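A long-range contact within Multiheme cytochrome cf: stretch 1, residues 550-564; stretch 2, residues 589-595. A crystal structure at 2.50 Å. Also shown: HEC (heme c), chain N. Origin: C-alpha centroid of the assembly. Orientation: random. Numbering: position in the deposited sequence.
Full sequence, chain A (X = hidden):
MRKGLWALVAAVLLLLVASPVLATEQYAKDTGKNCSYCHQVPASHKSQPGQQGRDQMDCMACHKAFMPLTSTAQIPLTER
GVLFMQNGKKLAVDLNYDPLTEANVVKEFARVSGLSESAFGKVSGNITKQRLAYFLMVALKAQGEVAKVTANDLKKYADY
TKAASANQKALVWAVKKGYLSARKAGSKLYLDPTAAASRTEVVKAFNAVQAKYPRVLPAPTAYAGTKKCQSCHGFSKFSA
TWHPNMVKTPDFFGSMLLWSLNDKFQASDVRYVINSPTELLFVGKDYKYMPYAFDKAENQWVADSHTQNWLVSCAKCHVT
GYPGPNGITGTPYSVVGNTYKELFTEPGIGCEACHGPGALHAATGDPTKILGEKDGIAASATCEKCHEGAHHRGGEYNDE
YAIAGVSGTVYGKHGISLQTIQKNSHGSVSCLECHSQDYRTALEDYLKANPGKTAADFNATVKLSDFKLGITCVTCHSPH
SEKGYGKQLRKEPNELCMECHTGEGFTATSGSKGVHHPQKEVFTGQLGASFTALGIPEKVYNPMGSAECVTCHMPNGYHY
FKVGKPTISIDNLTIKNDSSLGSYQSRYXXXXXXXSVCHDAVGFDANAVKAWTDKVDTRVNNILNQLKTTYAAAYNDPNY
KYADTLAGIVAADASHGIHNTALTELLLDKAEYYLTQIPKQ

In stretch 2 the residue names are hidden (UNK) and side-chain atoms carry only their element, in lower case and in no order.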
# COMPACT_ATOMS: atom_id res chain seq x y z
N VAL A 550 11.59 -12.01 17.38
CA VAL A 550 11.40 -12.69 16.11
C VAL A 550 12.35 -13.86 15.92
O VAL A 550 12.06 -14.76 15.11
CB VAL A 550 11.56 -11.67 14.97
CG1 VAL A 550 10.46 -10.63 15.01
CG2 VAL A 550 12.92 -10.98 15.06
N THR A 551 13.48 -13.89 16.63
CA THR A 551 14.41 -15.01 16.48
C THR A 551 13.74 -16.33 16.83
O THR A 551 13.87 -17.32 16.10
CB THR A 551 15.64 -14.79 17.36
OG1 THR A 551 16.14 -13.46 17.20
CG2 THR A 551 16.76 -15.77 17.00
N CYS A 552 13.01 -16.36 17.94
CA CYS A 552 12.35 -17.58 18.39
C CYS A 552 10.92 -17.71 17.87
O CYS A 552 10.47 -18.81 17.55
CB CYS A 552 12.35 -17.65 19.92
SG CYS A 552 13.99 -17.73 20.69
N HIS A 553 10.20 -16.60 17.79
CA HIS A 553 8.79 -16.65 17.41
C HIS A 553 8.56 -16.57 15.91
O HIS A 553 7.48 -16.96 15.45
CB HIS A 553 8.01 -15.52 18.09
CG HIS A 553 7.83 -15.70 19.56
ND1 HIS A 553 6.82 -16.47 20.10
CD2 HIS A 553 8.52 -15.19 20.62
CE1 HIS A 553 6.90 -16.43 21.42
NE2 HIS A 553 7.92 -15.67 21.76
N MET A 554 9.52 -16.07 15.14
CA MET A 554 9.35 -15.94 13.69
C MET A 554 10.58 -16.44 12.94
O MET A 554 11.21 -15.68 12.20
CB MET A 554 9.03 -14.49 13.31
CG MET A 554 7.83 -13.89 14.03
SD MET A 554 7.39 -12.29 13.32
CE MET A 554 6.70 -12.80 11.75
N PRO A 555 10.95 -17.72 13.10
CA PRO A 555 12.10 -18.23 12.35
C PRO A 555 11.77 -18.28 10.87
O PRO A 555 10.68 -18.66 10.47
CB PRO A 555 12.30 -19.64 12.92
CG PRO A 555 11.57 -19.63 14.23
CD PRO A 555 10.39 -18.75 13.98
N ASN A 556 12.74 -17.86 10.06
CA ASN A 556 12.61 -17.84 8.60
C ASN A 556 11.41 -17.01 8.14
O ASN A 556 10.84 -17.27 7.08
CB ASN A 556 12.54 -19.26 8.04
CG ASN A 556 13.78 -20.07 8.34
OD1 ASN A 556 14.90 -19.60 8.13
ND2 ASN A 556 13.60 -21.28 8.86
N GLY A 557 10.99 -16.04 8.94
CA GLY A 557 9.86 -15.20 8.59
C GLY A 557 8.50 -15.82 8.82
O GLY A 557 7.50 -15.22 8.43
N TYR A 558 8.43 -16.98 9.45
CA TYR A 558 7.14 -17.61 9.69
C TYR A 558 6.31 -16.79 10.67
O TYR A 558 6.82 -16.30 11.68
CB TYR A 558 7.33 -19.03 10.23
CG TYR A 558 7.52 -20.07 9.15
CD1 TYR A 558 6.50 -20.35 8.25
CD2 TYR A 558 8.70 -20.78 9.04
CE1 TYR A 558 6.66 -21.30 7.27
CE2 TYR A 558 8.88 -21.72 8.05
CZ TYR A 558 7.85 -21.99 7.17
OH TYR A 558 8.02 -22.94 6.19
N HIS A 559 5.02 -16.64 10.36
CA HIS A 559 4.08 -15.90 11.18
C HIS A 559 3.20 -16.81 12.04
O HIS A 559 2.09 -16.43 12.41
CB HIS A 559 3.19 -15.01 10.32
CG HIS A 559 3.91 -13.85 9.71
ND1 HIS A 559 5.03 -13.99 8.93
CD2 HIS A 559 3.66 -12.52 9.76
CE1 HIS A 559 5.45 -12.80 8.53
NE2 HIS A 559 4.63 -11.89 9.02
N TYR A 560 3.67 -18.03 12.35
CA TYR A 560 2.91 -18.88 13.25
C TYR A 560 3.06 -18.44 14.70
O TYR A 560 2.16 -18.67 15.51
CB TYR A 560 3.34 -20.34 13.10
CG TYR A 560 2.93 -20.97 11.79
CD1 TYR A 560 1.64 -21.44 11.59
CD2 TYR A 560 3.83 -21.09 10.74
CE1 TYR A 560 1.25 -22.01 10.39
CE2 TYR A 560 3.46 -21.67 9.53
CZ TYR A 560 2.17 -22.13 9.37
OH TYR A 560 1.78 -22.70 8.18
N PHE A 561 4.20 -17.83 15.04
CA PHE A 561 4.50 -17.31 16.37
C PHE A 561 4.60 -18.41 17.43
O PHE A 561 4.95 -18.13 18.58
CB PHE A 561 3.46 -16.27 16.79
CG PHE A 561 3.49 -15.02 15.96
CD1 PHE A 561 4.39 -14.00 16.24
CD2 PHE A 561 2.62 -14.85 14.89
CE1 PHE A 561 4.42 -12.85 15.48
CE2 PHE A 561 2.65 -13.70 14.12
CZ PHE A 561 3.55 -12.70 14.42
N LYS A 562 4.34 -19.66 17.05
CA LYS A 562 4.53 -20.78 17.96
C LYS A 562 6.00 -21.16 18.00
O LYS A 562 6.62 -21.38 16.95
CB LYS A 562 3.67 -21.96 17.51
CG LYS A 562 2.18 -21.68 17.47
CD LYS A 562 1.61 -21.50 18.87
CE LYS A 562 0.13 -21.20 18.80
NZ LYS A 562 -0.54 -21.34 20.12
N VAL A 563 6.56 -21.25 19.20
CA VAL A 563 7.98 -21.50 19.36
C VAL A 563 8.24 -22.99 19.33
O VAL A 563 7.55 -23.77 20.02
CB VAL A 563 8.49 -20.87 20.66
CG1 VAL A 563 9.99 -20.75 20.65
CG2 VAL A 563 7.85 -19.52 20.90
N GLY A 564 9.23 -23.41 18.54
CA GLY A 564 9.76 -24.74 18.68
C GLY A 564 10.55 -24.89 19.96
O GLY A 564 11.15 -23.94 20.47
N UNK A 589 2.23 -28.02 5.23
CA UNK A 589 3.12 -28.38 6.32
C UNK A 589 4.20 -27.32 6.49
O UNK A 589 4.85 -26.92 5.51
c UNK A 589 2.65 -33.38 5.61
c UNK A 589 3.78 -29.74 6.09
c UNK A 589 3.56 -32.17 5.57
c UNK A 589 2.82 -30.91 5.99
n UNK A 589 1.91 -33.44 6.91
N UNK A 590 4.41 -26.89 7.73
CA UNK A 590 5.48 -25.97 8.08
C UNK A 590 6.27 -26.55 9.24
O UNK A 590 5.70 -27.13 10.16
c UNK A 590 4.93 -24.59 8.45
N UNK A 591 7.59 -26.38 9.18
CA UNK A 591 8.48 -26.97 10.18
C UNK A 591 9.69 -26.07 10.35
O UNK A 591 10.31 -25.68 9.36
o UNK A 591 9.03 -29.23 10.85
c UNK A 591 8.91 -28.37 9.73
N UNK A 592 10.01 -25.74 11.60
CA UNK A 592 11.19 -24.93 11.84
C UNK A 592 11.77 -25.21 13.22
O UNK A 592 11.12 -25.79 14.09
c UNK A 592 7.47 -21.94 13.86
c UNK A 592 10.89 -23.43 11.69
c UNK A 592 9.68 -22.92 12.47
c UNK A 592 9.78 -22.55 13.80
c UNK A 592 7.35 -22.29 12.53
c UNK A 592 8.45 -22.77 11.84
c UNK A 592 8.68 -22.06 14.50
o UNK A 592 6.38 -21.46 14.54
N UNK A 593 13.02 -24.78 13.40
CA UNK A 593 13.74 -24.85 14.66
C UNK A 593 13.90 -23.42 15.19
O UNK A 593 14.51 -22.58 14.53
c UNK A 593 15.10 -25.52 14.47
c UNK A 593 15.84 -25.76 15.79
o UNK A 593 15.79 -24.95 16.71
n UNK A 593 16.57 -26.88 15.85
N UNK A 594 13.36 -23.16 16.38
CA UNK A 594 13.37 -21.81 16.94
C UNK A 594 14.66 -21.47 17.67
O UNK A 594 14.77 -20.35 18.19
c UNK A 594 12.19 -21.61 17.90
o UNK A 594 10.96 -21.54 17.20
N UNK A 595 15.64 -22.38 17.71
CA UNK A 595 16.77 -22.23 18.63
C UNK A 595 18.14 -22.47 18.00
O UNK A 595 19.14 -22.10 18.62
c UNK A 595 16.61 -23.19 19.81
s UNK A 595 14.96 -23.23 20.52
FE HEC N . 8.53 -15.48 23.60
CHA HEC N . 6.11 -17.55 24.81
CHB HEC N . 6.18 -12.88 23.47
CHC HEC N . 10.97 -13.28 22.80
CHD HEC N . 10.77 -18.11 23.31
NA HEC N . 6.54 -15.24 24.04
C1A HEC N . 5.73 -16.26 24.52
C2A HEC N . 4.39 -15.71 24.69
C3A HEC N . 4.41 -14.43 24.31
C4A HEC N . 5.76 -14.11 23.90
CMA HEC N . 3.20 -13.48 24.32
CAA HEC N . 3.17 -16.49 25.20
CBA HEC N . 2.68 -17.31 24.02
CGA HEC N . 1.82 -18.43 24.52
O1A HEC N . 2.08 -19.60 24.14
O2A HEC N . 0.87 -18.15 25.30
NB HEC N . 8.56 -13.46 23.18
C1B HEC N . 7.51 -12.56 23.28
C2B HEC N . 8.04 -11.22 23.16
C3B HEC N . 9.37 -11.32 22.96
C4B HEC N . 9.72 -12.74 22.97
CMB HEC N . 7.17 -9.94 23.19
CAB HEC N . 10.38 -10.17 22.76
CBB HEC N . 10.44 -9.25 24.00
NC HEC N . 10.48 -15.68 23.11
C1C HEC N . 11.32 -14.61 22.82
C2C HEC N . 12.65 -15.14 22.56
C3C HEC N . 12.61 -16.47 22.74
C4C HEC N . 11.24 -16.84 23.07
CMC HEC N . 13.88 -14.26 22.25
CAC HEC N . 13.78 -17.48 22.58
CBC HEC N . 14.90 -17.22 23.62
ND HEC N . 8.45 -17.52 24.00
C1D HEC N . 9.51 -18.41 23.80
C2D HEC N . 9.08 -19.72 24.21
C3D HEC N . 7.62 -19.57 24.68
C4D HEC N . 7.32 -18.16 24.52
CMD HEC N . 9.91 -21.02 24.18
CAD HEC N . 6.71 -20.69 25.21
CBD HEC N . 5.51 -20.82 24.28
CGD HEC N . 5.33 -22.25 23.85
O1D HEC N . 5.18 -22.49 22.62
O2D HEC N . 5.35 -23.16 24.72
O HOH W 1 6.50 -18.56 13.52
O HOH W 2 8.86 -25.63 6.71

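Position 589 carries four carbons in a row ending in a nitrogen. Its CA-to-CB bond points away from stretch 1, and its side chain does not reach stretch 1. An unbranched chain with a terminal amine is Lys-589, whose amine is hydrogen-bonded elsewhere in the structure.

Position 590 has one side-chain carbon and nothing beyond it. This CB points toward stretch 1 and is 3.4 Å from Tyr-560 CE2 and 3.9 Å from Tyr-558 CE1, so a single methyl group contacts two aromatic rings. A lone methyl identifies Ala-590.

Position 591 shows one carbon followed by one oxygen, on a CA-to-CB bond that points away, in keeping with the alternation of a strand. The only standard residue with an unbranched carbon and oxygen is serine, hence Ser-591. Its backbone is linked to stretch 1 through water 2, which accepts from Ser-591 N at 2.9 Å and is hydrogen-bonded to Tyr-558 OH at 2.9 Å.

Position 592 has one carbon leading to a ring of six carbons, with an oxygen on the ring atom farthest from the CB. That oxygen lies 2.4 Å from Lys-562 O, and the ring carbons pack against Pro-555 and Tyr-558. A phenol is Tyr-592. The OH donates to Lys-562 O, a very short hydrogen bond lying near the ring plane, and also accepts from water 1, with Tyr-592 OH 3.1 Å from the water oxygen. Around the ring, Pro-555 CD makes an off-centre CH-pi contact 4.2 Å from the centroid, while the Tyr-558 ring is nearly parallel (25°) but slid aside, with centroids 5.3 Å apart and little overlap.

Position 593 has two carbons, the second bearing one oxygen and one nitrogen, and its CA-to-CB bond points away from stretch 1. This is a primary amide one carbon from the backbone, Asn-593. Its OD1 accepts from the backbone N of position 595 at 2.8 Å, bracing the turn after the strand.

Position 594 again has one carbon and one oxygen, here on a CA-to-CB bond directed toward stretch 1. The oxygen is 2.8 Å from Cys-552 O and 2.9 Å from Gly-564 N, and the CB meets Val-563 CG1 at 3.6 Å. This is Ser-594: its OG donates to Cys-552 O and accepts from Gly-564 N (angle 152°), using the hydroxyl in both roles.

Position 595 carries one carbon and one sulfur, the sulfur 3.9 Å from Gly-564 O. This is Cys-595, whose SG is bonded covalently to a group elsewhere in the structure.

The contact buries 556 Å² and depends chiefly on Tyr-592 and Ser-594, the two residues most covered by stretch 1. Tyr-592 fills the space lined by Pro-555, Tyr-558 and Tyr-560, and its hydroxyl reaches the Lys-562 carbonyl. Ser-594 ties the last turn of the helix, at Cys-552 O, to the later loop at Gly-564. Stretch 1 also holds heme c: Cys-552 SG is bonded to HEC CAC (1.9 Å), and His-553 NE2 binds HEC FE (1.9 Å).

Stretch 2 589-595: KASYNSC
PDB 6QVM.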